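Local coordinates for Two-component system response regulator/GGDEF domain protein (Aeromonas salmonicida, PDB 3LUF), which probably makes cyclic di-GMP from two GTP as a full-length diguanylate cyclase, this chain being its tandem receiver domains, which bind magnesium, at residues 8-13 and 39-44; 52-57 and 64-69; 82-85 and 91-94. All coordinates share one frame; numbering follows the deposited sequence.

In the fold
All three contacts belong to the first of the two receiver domains, a five-stranded parallel sheet flanked by helices. Contacts 1 and 2 are buried neighbours: strands 6-10 and 49-55 lie side by side, joined by a probable backbone hydrogen bond from Leu53 N to Leu8 O, and their C-terminal ends share one magnesium ion and two of its waters. Both pair an apolar layer with a polar, metal-binding tip, but contact 1 meets its loop through apolar groups alone, whereas contact 2 adds a backbone hydrogen bond and a water bridge to its helix. Contact 3 is a surface contact, an aliphatic-aromatic meeting away from the metal, linked to contact 2 where Leu56 touches Trp92.

Contact 1 of 3, residues 8-13 and 39-44; sequences LIVEDS and EGARHC. With MG (magnesium ion), chain G.
Cys44, whose SG meets Leu8 CD1 at 3.8 Å, also sets that sulfur over one face of the His43 ring, offset toward the rim, while Gly40 O lies at the edge of the same ring, in its plane. Leu8 reaches the loop with both methyls: chi1 (174°) turns CG toward the loop and chi2 (64°) splits the methyls, CD1 going to the sulfur and CD2 to Ala41 CB at 4.1 Å. Val10, two residues on along the same side of strand 6-10, touches that methyl with CG2, 4.2 Å from Ala41 CB. Ala41 CB thus meets both methyls of Leu8 and one branch of Val10. A type I turn from Ala41 to Cys44, closed by Cys44 N to Ala41 O at 3.0 Å, presents the two loop residues together, and Phe35 and Tyr49 continue the apolar layer. Beyond Val10 the chain becomes the acidic pocket of a receiver domain. Asp12 OD1 binds magnesium directly, and its OD2 accepts from a metal-bound water at 2.7 Å. Glu11 reaches the ion through the other water, 2.6 Å from OE2; that oxygen also takes Ser13 N on its anti lone pair at 2.8 Å, while OE1 pairs with Lys103. The chemistry therefore divides along one short segment: apolar packing without polar bonds backs the strand, and directional bonds fix the carboxylates at its end, one as a direct ligand and one through water.

Contact 2 of 3, residues 52-57 and 64-69; sequences ALVDLT and GEAVKV. With MG (magnesium ion), chain G.
Val54 holds CG1 anti to its own backbone N (chi1 -176°) and lays it against Ala66 CB at 3.7 Å; Leu56 has CG beside the backbone N instead (chi1 -47°), and an extended chi2 (174°) then carries CD2 to Val67 CG2, also at 3.7 Å. These contacts seat helix 65-72 on strand 49-55 at the start of a beta-alpha-beta crossover of the receiver fold, with Ile79 of the next strand touching both Leu56 and Val67. The strand end bears the magnesium site: Asp55, the predicted phosphorylation site, unmodified here, gives OD2, and Thr57 gives both O and OG1, with Asp12 and two waters completing six ligands. Asp55 OD1 forms an Asx turn, taking Thr57 N at 3.1 Å from above the carboxylate plane, and also pairs with Lys103. The connecting loop is closed by Gly64 N, which donates to Leu56 O at 2.9 Å in the carbonyl plane, on a lone pair, though the bond is bent (134° at the hydrogen). Gly64 has a positive phi and leaves Leu56 CB and CD2 close against its CA. Between strand and helix, one water donates to Asp55 O at 2.9 Å and accepts from Ala66 N at 3.2 Å.

Contact 3 of 3, residues 82-85 and 91-94; sequences ADIS and AWLE
Ile84 CD1 comes obliquely to the six-membered ring of Trp92, 3.3 Å from CZ3, a tight approach for two carbons. Ile84 CD1 is 3.8 Å from Trp92 CH2 and 4.1 Å from Trp92 CE3, so it is centred on the outer corner of the indole. Asp83 O lies near the ring plane at the edge, 4.2 Å from Trp92 CH2, a loose approach beside the tight one. Ile84 delivers the methyl through a bent chain, with CG1 anti to the backbone N and then a turn at chi2 (58°) that brings the tip nearer the helix than the CB direction alone would. Trp92 points across from helix 86-94 with CG beside its backbone N (chi1 -62°), extending the indole toward the loop. The pair spans the loop that follows strand 77-81 of the receiver domain and the helix that this loop leads into. Around the ring, Leu56, Ile79, Thr81 and Val97 also touch Trp92, while Ile84 packs on Tyr100 and Met102 of the neighbouring edge strand 99-102. The loop backbone is held by Thr81 OG1, hydrogen-bonded to Asp83 O, and the Asp83 carboxylate forms a salt bridge with Lys88 in the first turn of the helix. Ser85 stands at the N-cap of that helix, its OG bonded to the backbone N of the same Lys88.

Contact 1 of 3, residues 8-13 and 39-44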
ATOM      1  N   LEU B   8       0.044 -26.684   9.173  1.00 10.93           N
ATOM      2  CA  LEU B   8       1.010 -27.768   9.351  1.00  9.98           C
ATOM      3  C   LEU B   8       2.401 -27.137   9.213  1.00 10.05           C
ATOM      4  O   LEU B   8       2.668 -26.384   8.276  1.00 10.39           O
ATOM      5  CB  LEU B   8       0.806 -28.803   8.229  1.00 10.87           C
ATOM      6  CG  LEU B   8       1.872 -29.936   8.230  1.00 10.23           C
ATOM      7  CD1 LEU B   8       1.713 -30.721   9.509  1.00 11.88           C
ATOM      8  CD2 LEU B   8       1.727 -30.844   6.993  1.00 13.23           C
ATOM      9  N   ILE B   9       3.286 -27.508  10.126  1.00  9.60           N
ATOM     10  CA  ILE B   9       4.692 -27.084  10.075  1.00  9.51           C
ATOM     11  C   ILE B   9       5.523 -28.349  10.050  1.00 10.00           C
ATOM     12  O   ILE B   9       5.344 -29.213  10.909  1.00 10.24           O
ATOM     13  CB  ILE B   9       5.070 -26.212  11.317  1.00  9.28           C
ATOM     14  CG1 ILE B   9       4.219 -24.937  11.349  1.00  9.71           C
ATOM     15  CG2 ILE B   9       6.565 -25.798  11.250  1.00  9.29           C
ATOM     16  CD1 ILE B   9       4.440 -24.126  12.646  1.00  9.27           C
ATOM     17  N   VAL B  10       6.389 -28.478   9.053  1.00  9.21           N
ATOM     18  CA  VAL B  10       7.342 -29.606   9.050  1.00 10.05           C
ATOM     19  C   VAL B  10       8.738 -29.004   8.943  1.00 10.18           C
ATOM     20  O   VAL B  10       9.124 -28.463   7.899  1.00  9.31           O
ATOM     21  CB  VAL B  10       7.070 -30.586   7.878  1.00 10.86           C
ATOM     22  CG1 VAL B  10       7.901 -31.849   8.063  1.00 10.86           C
ATOM     23  CG2 VAL B  10       5.558 -30.919   7.763  1.00 11.96           C
ATOM     24  N   GLU B  11       9.464 -29.064  10.053  1.00  9.74           N
ATOM     25  CA  GLU B  11      10.739 -28.368  10.199  1.00 10.37           C
ATOM     26  C   GLU B  11      11.551 -29.058  11.297  1.00  9.80           C
ATOM     27  O   GLU B  11      11.093 -29.192  12.431  1.00 10.32           O
ATOM     28  CB  GLU B  11      10.464 -26.898  10.609  1.00 10.78           C
ATOM     29  CG  GLU B  11      11.727 -26.133  11.098  1.00  8.76           C
ATOM     30  CD  GLU B  11      12.826 -26.033  10.034  1.00 11.11           C
ATOM     31  OE1 GLU B  11      12.641 -25.291   9.064  1.00 13.55           O
ATOM     32  OE2 GLU B  11      13.919 -26.628  10.234  1.00 11.73           O
ATOM     33  N   ASP B  12      12.749 -29.540  10.954  1.00  9.69           N
ATOM     34  CA  ASP B  12      13.523 -30.272  11.942  1.00 10.07           C
ATOM     35  C   ASP B  12      14.374 -29.393  12.855  1.00 10.37           C
ATOM     36  O   ASP B  12      14.859 -29.884  13.857  1.00 12.56           O
ATOM     37  CB  ASP B  12      14.399 -31.384  11.303  1.00  9.64           C
ATOM     38  CG  ASP B  12      15.417 -30.838  10.297  1.00 11.35           C
ATOM     39  OD1 ASP B  12      15.104 -29.863   9.593  1.00 11.75           O
ATOM     40  OD2 ASP B  12      16.538 -31.411  10.158  1.00 13.37           O
ATOM     41  N   SER B  13      14.574 -28.121  12.531  1.00  9.98           N
ATOM     42  CA  SER B  13      15.312 -27.256  13.474  1.00 10.68           C
ATOM     43  C   SER B  13      14.450 -27.037  14.701  1.00 11.38           C
ATOM     44  O   SER B  13      13.363 -26.430  14.588  1.00 11.90           O
ATOM     45  CB  SER B  13      15.641 -25.907  12.844  1.00 10.48           C
ATOM     46  OG  SER B  13      16.189 -25.034  13.844  1.00 11.96           O
ATOM     47  N   GLU B  39       7.539 -37.949   7.920  1.00 12.34           N
ATOM     48  CA  GLU B  39       6.774 -39.070   8.512  1.00 14.10           C
ATOM     49  C   GLU B  39       5.779 -38.661   9.615  1.00 14.12           C
ATOM     50  O   GLU B  39       4.656 -39.202   9.710  1.00 13.70           O
ATOM     51  CB  GLU B  39       7.739 -40.141   9.045  1.00 14.31           C
ATOM     52  CG  GLU B  39       7.056 -41.268   9.797  1.00 16.58           C
ATOM     53  CD  GLU B  39       6.222 -42.190   8.894  1.00 19.45           C
ATOM     54  OE1 GLU B  39       6.373 -42.167   7.639  1.00 19.02           O
ATOM     55  OE2 GLU B  39       5.413 -42.951   9.469  1.00 19.53           O
ATOM     56  N   GLY B  40       6.173 -37.714  10.476  1.00 13.08           N
ATOM     57  CA  GLY B  40       5.257 -37.233  11.487  1.00 14.83           C
ATOM     58  C   GLY B  40       3.943 -36.713  10.933  1.00 15.55           C
ATOM     59  O   GLY B  40       2.930 -36.722  11.627  1.00 16.80           O
ATOM     60  N   ALA B  41       3.980 -36.227   9.701  1.00 16.27           N
ATOM     61  CA  ALA B  41       2.833 -35.618   9.013  1.00 16.75           C
ATOM     62  C   ALA B  41       2.141 -36.589   8.042  1.00 18.44           C
ATOM     63  O   ALA B  41       1.360 -36.160   7.162  1.00 19.17           O
ATOM     64  CB  ALA B  41       3.289 -34.376   8.260  1.00 16.03           C
ATOM     65  N   ARG B  42       2.374 -37.892   8.233  1.00 19.08           N
ATOM     66  CA  ARG B  42       1.857 -38.923   7.298  1.00 21.07           C
ATOM     67  C   ARG B  42       0.317 -38.900   7.241  1.00 22.73           C
ATOM     68  O   ARG B  42      -0.269 -39.058   6.158  1.00 23.64           O
ATOM     69  CB  ARG B  42       2.390 -40.310   7.708  1.00 20.71           C
ATOM     70  CG  ARG B  42       1.917 -41.505   6.848  1.00 24.11           C
ATOM     71  CD  ARG B  42       2.497 -41.445   5.459  1.00 28.49           C
ATOM     72  NE  ARG B  42       2.014 -42.536   4.597  1.00 31.25           N
ATOM     73  CZ  ARG B  42       0.797 -42.601   4.050  1.00 35.36           C
ATOM     74  NH1 ARG B  42      -0.123 -41.653   4.266  1.00 35.16           N
ATOM     75  NH2 ARG B  42       0.485 -43.631   3.284  1.00 35.89           N
ATOM     76  N   HIS B  43      -0.316 -38.670   8.391  1.00 24.83           N
ATOM     77  CA  HIS B  43      -1.787 -38.562   8.497  1.00 28.06           C
ATOM     78  C   HIS B  43      -2.393 -37.281   7.920  1.00 28.48           C
ATOM     79  O   HIS B  43      -3.602 -37.215   7.684  1.00 29.29           O
ATOM     80  CB  HIS B  43      -2.244 -38.693   9.959  1.00 27.98           C
ATOM     81  CG  HIS B  43      -1.710 -37.612  10.862  1.00 31.07           C
ATOM     82  ND1 HIS B  43      -0.367 -37.491  11.172  1.00 33.03           N
ATOM     83  CD2 HIS B  43      -2.336 -36.600  11.517  1.00 32.01           C
ATOM     84  CE1 HIS B  43      -0.194 -36.463  11.986  1.00 33.28           C
ATOM     85  NE2 HIS B  43      -1.372 -35.901  12.205  1.00 33.81           N
ATOM     86  N   CYS B  44      -1.576 -36.265   7.685  1.00 29.36           N
ATOM     87  CA  CYS B  44      -2.102 -34.949   7.313  1.00 29.29           C
ATOM     88  C   CYS B  44      -2.739 -34.865   5.918  1.00 30.10           C
ATOM     89  O   CYS B  44      -2.113 -35.193   4.898  1.00 30.60           O
ATOM     90  CB  CYS B  44      -1.022 -33.877   7.536  1.00 29.39           C
ATOM     91  SG  CYS B  44      -0.383 -33.884   9.229  1.00 27.21           S
TER
HETATM   92 MG    MG G 301      15.974 -28.919   7.994  1.00 10.95          MG
HETATM   93  O   HOH W   1      16.135 -27.056   8.851  1.00 13.98           O
HETATM   94  O   HOH W   2      17.833 -29.550   8.786  1.00 13.39           O

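Contact 2 of 3, residues 52-57 and 64-69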
ATOM      1  N   ALA B  52       0.693 -25.542   4.588  1.00 10.38           N
ATOM      2  CA  ALA B  52       1.813 -26.169   5.305  1.00 10.31           C
ATOM      3  C   ALA B  52       3.067 -25.325   5.119  1.00  9.57           C
ATOM      4  O   ALA B  52       3.340 -24.897   4.010  1.00 11.57           O
ATOM      5  CB  ALA B  52       2.052 -27.571   4.723  1.00 10.63           C
ATOM      6  N   LEU B  53       3.837 -25.119   6.197  1.00  9.29           N
ATOM      7  CA  LEU B  53       5.152 -24.459   6.083  1.00  9.46           C
ATOM      8  C   LEU B  53       6.149 -25.600   6.080  1.00  9.27           C
ATOM      9  O   LEU B  53       6.181 -26.371   7.037  1.00 11.15           O
ATOM     10  CB  LEU B  53       5.414 -23.566   7.280  1.00  9.53           C
ATOM     11  CG  LEU B  53       4.340 -22.477   7.440  1.00  8.87           C
ATOM     12  CD1 LEU B  53       4.702 -21.625   8.670  1.00  9.32           C
ATOM     13  CD2 LEU B  53       4.263 -21.620   6.197  1.00 13.35           C
ATOM     14  N   VAL B  54       6.880 -25.731   4.990  1.00  9.52           N
ATOM     15  CA  VAL B  54       7.661 -26.937   4.701  1.00  9.83           C
ATOM     16  C   VAL B  54       9.141 -26.629   4.524  1.00 10.13           C
ATOM     17  O   VAL B  54       9.539 -25.922   3.573  1.00 10.00           O
ATOM     18  CB  VAL B  54       7.111 -27.691   3.447  1.00 10.05           C
ATOM     19  CG1 VAL B  54       7.894 -29.036   3.200  1.00 10.20           C
ATOM     20  CG2 VAL B  54       5.605 -27.987   3.611  1.00  9.41           C
ATOM     21  N   ASP B  55       9.962 -27.228   5.410  1.00 10.49           N
ATOM     22  CA  ASP B  55      11.421 -27.209   5.294  1.00 11.41           C
ATOM     23  C   ASP B  55      11.926 -28.102   4.127  1.00 11.78           C
ATOM     24  O   ASP B  55      11.367 -29.190   3.865  1.00 11.74           O
ATOM     25  CB  ASP B  55      12.009 -27.653   6.634  1.00 11.70           C
ATOM     26  CG  ASP B  55      13.536 -27.670   6.664  1.00 14.13           C
ATOM     27  OD1 ASP B  55      14.224 -26.834   6.033  1.00 13.31           O
ATOM     28  OD2 ASP B  55      14.044 -28.530   7.377  1.00 12.78           O
ATOM     29  N   LEU B  56      12.953 -27.612   3.416  1.00 12.61           N
ATOM     30  CA  LEU B  56      13.584 -28.403   2.352  1.00 12.54           C
ATOM     31  C   LEU B  56      14.643 -29.359   2.894  1.00 12.86           C
ATOM     32  O   LEU B  56      15.016 -30.311   2.204  1.00 12.59           O
ATOM     33  CB  LEU B  56      14.173 -27.515   1.243  1.00 14.38           C
ATOM     34  CG  LEU B  56      13.289 -26.380   0.707  1.00 13.41           C
ATOM     35  CD1 LEU B  56      14.073 -25.519  -0.264  1.00 16.29           C
ATOM     36  CD2 LEU B  56      12.059 -26.959   0.020  1.00 14.57           C
ATOM     37  N   THR B  57      15.127 -29.126   4.116  1.00 12.17           N
ATOM     38  CA  THR B  57      16.166 -29.987   4.651  1.00 12.59           C
ATOM     39  C   THR B  57      15.623 -30.898   5.755  1.00 12.29           C
ATOM     40  O   THR B  57      15.909 -30.691   6.938  1.00 12.82           O
ATOM     41  CB  THR B  57      17.350 -29.161   5.188  1.00 12.64           C
ATOM     42  OG1 THR B  57      16.888 -28.282   6.245  1.00 13.23           O
ATOM     43  CG2 THR B  57      17.974 -28.374   4.075  1.00 12.17           C
ATOM     44  N   GLY B  64      14.200 -31.375  -0.354  1.00 16.08           N
ATOM     45  CA  GLY B  64      12.962 -30.736  -0.775  1.00 15.10           C
ATOM     46  C   GLY B  64      11.819 -31.669  -1.168  1.00 15.13           C
ATOM     47  O   GLY B  64      10.793 -31.192  -1.614  1.00 15.08           O
ATOM     48  N   GLU B  65      12.001 -32.987  -1.027  1.00 14.43           N
ATOM     49  CA  GLU B  65      10.963 -33.976  -1.383  1.00 15.32           C
ATOM     50  C   GLU B  65       9.599 -33.804  -0.705  1.00 15.72           C
ATOM     51  O   GLU B  65       8.588 -34.215  -1.262  1.00 15.30           O
ATOM     52  CB  GLU B  65      11.474 -35.412  -1.194  1.00 15.12           C
ATOM     53  CG  GLU B  65      12.717 -35.674  -2.060  1.00 16.91           C
ATOM     54  CD  GLU B  65      14.035 -35.406  -1.337  1.00 22.35           C
ATOM     55  OE1 GLU B  65      14.042 -34.702  -0.304  1.00 17.18           O
ATOM     56  OE2 GLU B  65      15.081 -35.887  -1.831  1.00 20.82           O
ATOM     57  N   ALA B  66       9.568 -33.222   0.500  1.00 15.16           N
ATOM     58  CA  ALA B  66       8.307 -33.030   1.213  1.00 14.83           C
ATOM     59  C   ALA B  66       7.344 -32.080   0.503  1.00 14.74           C
ATOM     60  O   ALA B  66       6.129 -32.190   0.691  1.00 13.32           O
ATOM     61  CB  ALA B  66       8.542 -32.599   2.665  1.00 13.84           C
ATOM     62  N   VAL B  67       7.881 -31.215  -0.359  1.00 14.51           N
ATOM     63  CA  VAL B  67       7.035 -30.229  -1.059  1.00 14.79           C
ATOM     64  C   VAL B  67       6.047 -30.943  -1.973  1.00 15.79           C
ATOM     65  O   VAL B  67       4.838 -30.746  -1.876  1.00 15.86           O
ATOM     66  CB  VAL B  67       7.874 -29.199  -1.843  1.00 14.66           C
ATOM     67  CG1 VAL B  67       6.970 -28.269  -2.721  1.00 15.01           C
ATOM     68  CG2 VAL B  67       8.718 -28.351  -0.868  1.00 14.50           C
ATOM     69  N   LYS B  68       6.577 -31.793  -2.836  1.00 16.69           N
ATOM     70  CA  LYS B  68       5.749 -32.516  -3.787  1.00 17.78           C
ATOM     71  C   LYS B  68       4.792 -33.479  -3.091  1.00 17.05           C
ATOM     72  O   LYS B  68       3.634 -33.599  -3.480  1.00 17.97           O
ATOM     73  CB  LYS B  68       6.639 -33.230  -4.788  1.00 18.88           C
ATOM     74  CG  LYS B  68       5.900 -34.010  -5.875  1.00 22.62           C
ATOM     75  CD  LYS B  68       6.945 -34.598  -6.822  1.00 28.38           C
ATOM     76  CE  LYS B  68       6.318 -35.507  -7.862  1.00 33.96           C
ATOM     77  NZ  LYS B  68       7.395 -36.199  -8.609  1.00 34.73           N
ATOM     78  N   VAL B  69       5.277 -34.177  -2.068  1.00 16.41           N
ATOM     79  CA  VAL B  69       4.446 -35.096  -1.296  1.00 15.96           C
ATOM     80  C   VAL B  69       3.229 -34.387  -0.724  1.00 16.00           C
ATOM     81  O   VAL B  69       2.107 -34.876  -0.834  1.00 15.59           O
ATOM     82  CB  VAL B  69       5.242 -35.780  -0.166  1.00 16.09           C
ATOM     83  CG1 VAL B  69       4.315 -36.523   0.785  1.00 14.84           C
ATOM     84  CG2 VAL B  69       6.283 -36.753  -0.773  1.00 16.81           C
TER
HETATM   85 MG    MG G 301      15.974 -28.919   7.994  1.00 10.95          MG
HETATM   86  O   HOH W   3      11.699 -31.538   2.123  1.00 12.04           O
HETATM   87  O   HOH W   2      17.833 -29.550   8.786  1.00 13.39           O
HETATM   88  O   HOH W   1      16.135 -27.056   8.851  1.00 13.98           O

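Contact 3 of 3, residues 82-85 and 91-94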
ATOM      1  N   ALA B  82      16.579 -21.220   3.948  1.00 18.63           N
ATOM      2  CA  ALA B  82      17.638 -20.413   4.570  1.00 22.16           C
ATOM      3  C   ALA B  82      18.298 -19.471   3.563  1.00 24.74           C
ATOM      4  O   ALA B  82      18.954 -18.467   3.948  1.00 25.58           O
ATOM      5  CB  ALA B  82      18.674 -21.325   5.279  1.00 22.24           C
ATOM      6  N   ASP B  83      18.097 -19.773   2.282  1.00 26.45           N
ATOM      7  CA  ASP B  83      18.634 -18.961   1.194  1.00 29.40           C
ATOM      8  C   ASP B  83      17.743 -18.991  -0.047  1.00 30.13           C
ATOM      9  O   ASP B  83      16.833 -19.815  -0.151  1.00 30.56           O
ATOM     10  CB  ASP B  83      20.053 -19.416   0.846  1.00 30.41           C
ATOM     11  CG  ASP B  83      20.113 -20.864   0.436  1.00 33.37           C
ATOM     12  OD1 ASP B  83      19.314 -21.272  -0.438  1.00 37.42           O
ATOM     13  OD2 ASP B  83      20.963 -21.593   0.989  1.00 38.16           O
ATOM     14  N   ILE B  84      18.034 -18.099  -0.994  1.00 30.73           N
ATOM     15  CA  ILE B  84      17.225 -17.929  -2.194  1.00 31.05           C
ATOM     16  C   ILE B  84      18.118 -17.602  -3.410  1.00 31.96           C
ATOM     17  O   ILE B  84      19.194 -17.022  -3.264  1.00 32.34           O
ATOM     18  CB  ILE B  84      16.127 -16.830  -1.977  1.00 31.34           C
ATOM     19  CG1 ILE B  84      15.044 -16.855  -3.077  1.00 31.08           C
ATOM     20  CG2 ILE B  84      16.753 -15.428  -1.825  1.00 30.62           C
ATOM     21  CD1 ILE B  84      14.302 -18.187  -3.240  1.00 33.12           C
ATOM     22  N   SER B  85      17.654 -18.009  -4.588  1.00 32.13           N
ATOM     23  CA  SER B  85      18.213 -17.622  -5.881  1.00 31.89           C
ATOM     24  C   SER B  85      17.030 -17.457  -6.833  1.00 32.34           C
ATOM     25  O   SER B  85      15.910 -17.884  -6.522  1.00 32.03           O
ATOM     26  CB  SER B  85      19.122 -18.721  -6.409  1.00 31.71           C
ATOM     27  OG  SER B  85      18.353 -19.865  -6.762  1.00 30.51           O
ATOM     28  N   ALA B  91      11.748 -22.393 -10.028  1.00 27.40           N
ATOM     29  CA  ALA B  91      11.468 -23.829  -9.852  1.00 27.30           C
ATOM     30  C   ALA B  91      10.302 -24.065  -8.894  1.00 26.53           C
ATOM     31  O   ALA B  91       9.404 -24.838  -9.177  1.00 26.39           O
ATOM     32  CB  ALA B  91      12.711 -24.569  -9.369  1.00 27.29           C
ATOM     33  N   TRP B  92      10.313 -23.368  -7.763  1.00 25.95           N
ATOM     34  CA  TRP B  92       9.291 -23.577  -6.753  1.00 25.31           C
ATOM     35  C   TRP B  92       7.933 -23.127  -7.244  1.00 25.27           C
ATOM     36  O   TRP B  92       6.942 -23.805  -7.019  1.00 24.27           O
ATOM     37  CB  TRP B  92       9.645 -22.817  -5.492  1.00 25.00           C
ATOM     38  CG  TRP B  92      10.909 -23.278  -4.886  1.00 24.06           C
ATOM     39  CD1 TRP B  92      11.525 -24.476  -5.081  1.00 25.25           C
ATOM     40  CD2 TRP B  92      11.698 -22.565  -3.932  1.00 24.54           C
ATOM     41  NE1 TRP B  92      12.677 -24.544  -4.337  1.00 22.98           N
ATOM     42  CE2 TRP B  92      12.798 -23.389  -3.605  1.00 24.76           C
ATOM     43  CE3 TRP B  92      11.589 -21.299  -3.329  1.00 25.99           C
ATOM     44  CZ2 TRP B  92      13.790 -22.990  -2.703  1.00 23.79           C
ATOM     45  CZ3 TRP B  92      12.565 -20.903  -2.423  1.00 25.41           C
ATOM     46  CH2 TRP B  92      13.659 -21.755  -2.116  1.00 25.50           C
ATOM     47  N   LEU B  93       7.888 -21.990  -7.924  1.00 26.27           N
ATOM     48  CA  LEU B  93       6.603 -21.516  -8.418  1.00 27.65           C
ATOM     49  C   LEU B  93       6.042 -22.378  -9.546  1.00 27.74           C
ATOM     50  O   LEU B  93       4.838 -22.630  -9.594  1.00 27.98           O
ATOM     51  CB  LEU B  93       6.655 -20.026  -8.763  1.00 28.20           C
ATOM     52  CG  LEU B  93       6.936 -19.178  -7.506  1.00 29.12           C
ATOM     53  CD1 LEU B  93       7.289 -17.766  -7.888  1.00 31.34           C
ATOM     54  CD2 LEU B  93       5.763 -19.174  -6.527  1.00 30.48           C
ATOM     55  N   GLU B  94       6.913 -22.868 -10.420  1.00 28.70           N
ATOM     56  CA  GLU B  94       6.513 -23.816 -11.468  1.00 29.70           C
ATOM     57  C   GLU B  94       5.925 -25.092 -10.853  1.00 28.97           C
ATOM     58  O   GLU B  94       4.960 -25.661 -11.373  1.00 29.92           O
ATOM     59  CB  GLU B  94       7.719 -24.171 -12.358  1.00 30.40           C
ATOM     60  CG  GLU B  94       7.656 -23.626 -13.802  1.00 35.83           C
ATOM     61  CD  GLU B  94       7.978 -22.126 -13.933  1.00 40.63           C
ATOM     62  OE1 GLU B  94       8.627 -21.546 -13.036  1.00 43.65           O
ATOM     63  OE2 GLU B  94       7.578 -21.524 -14.952  1.00 42.33           O
TER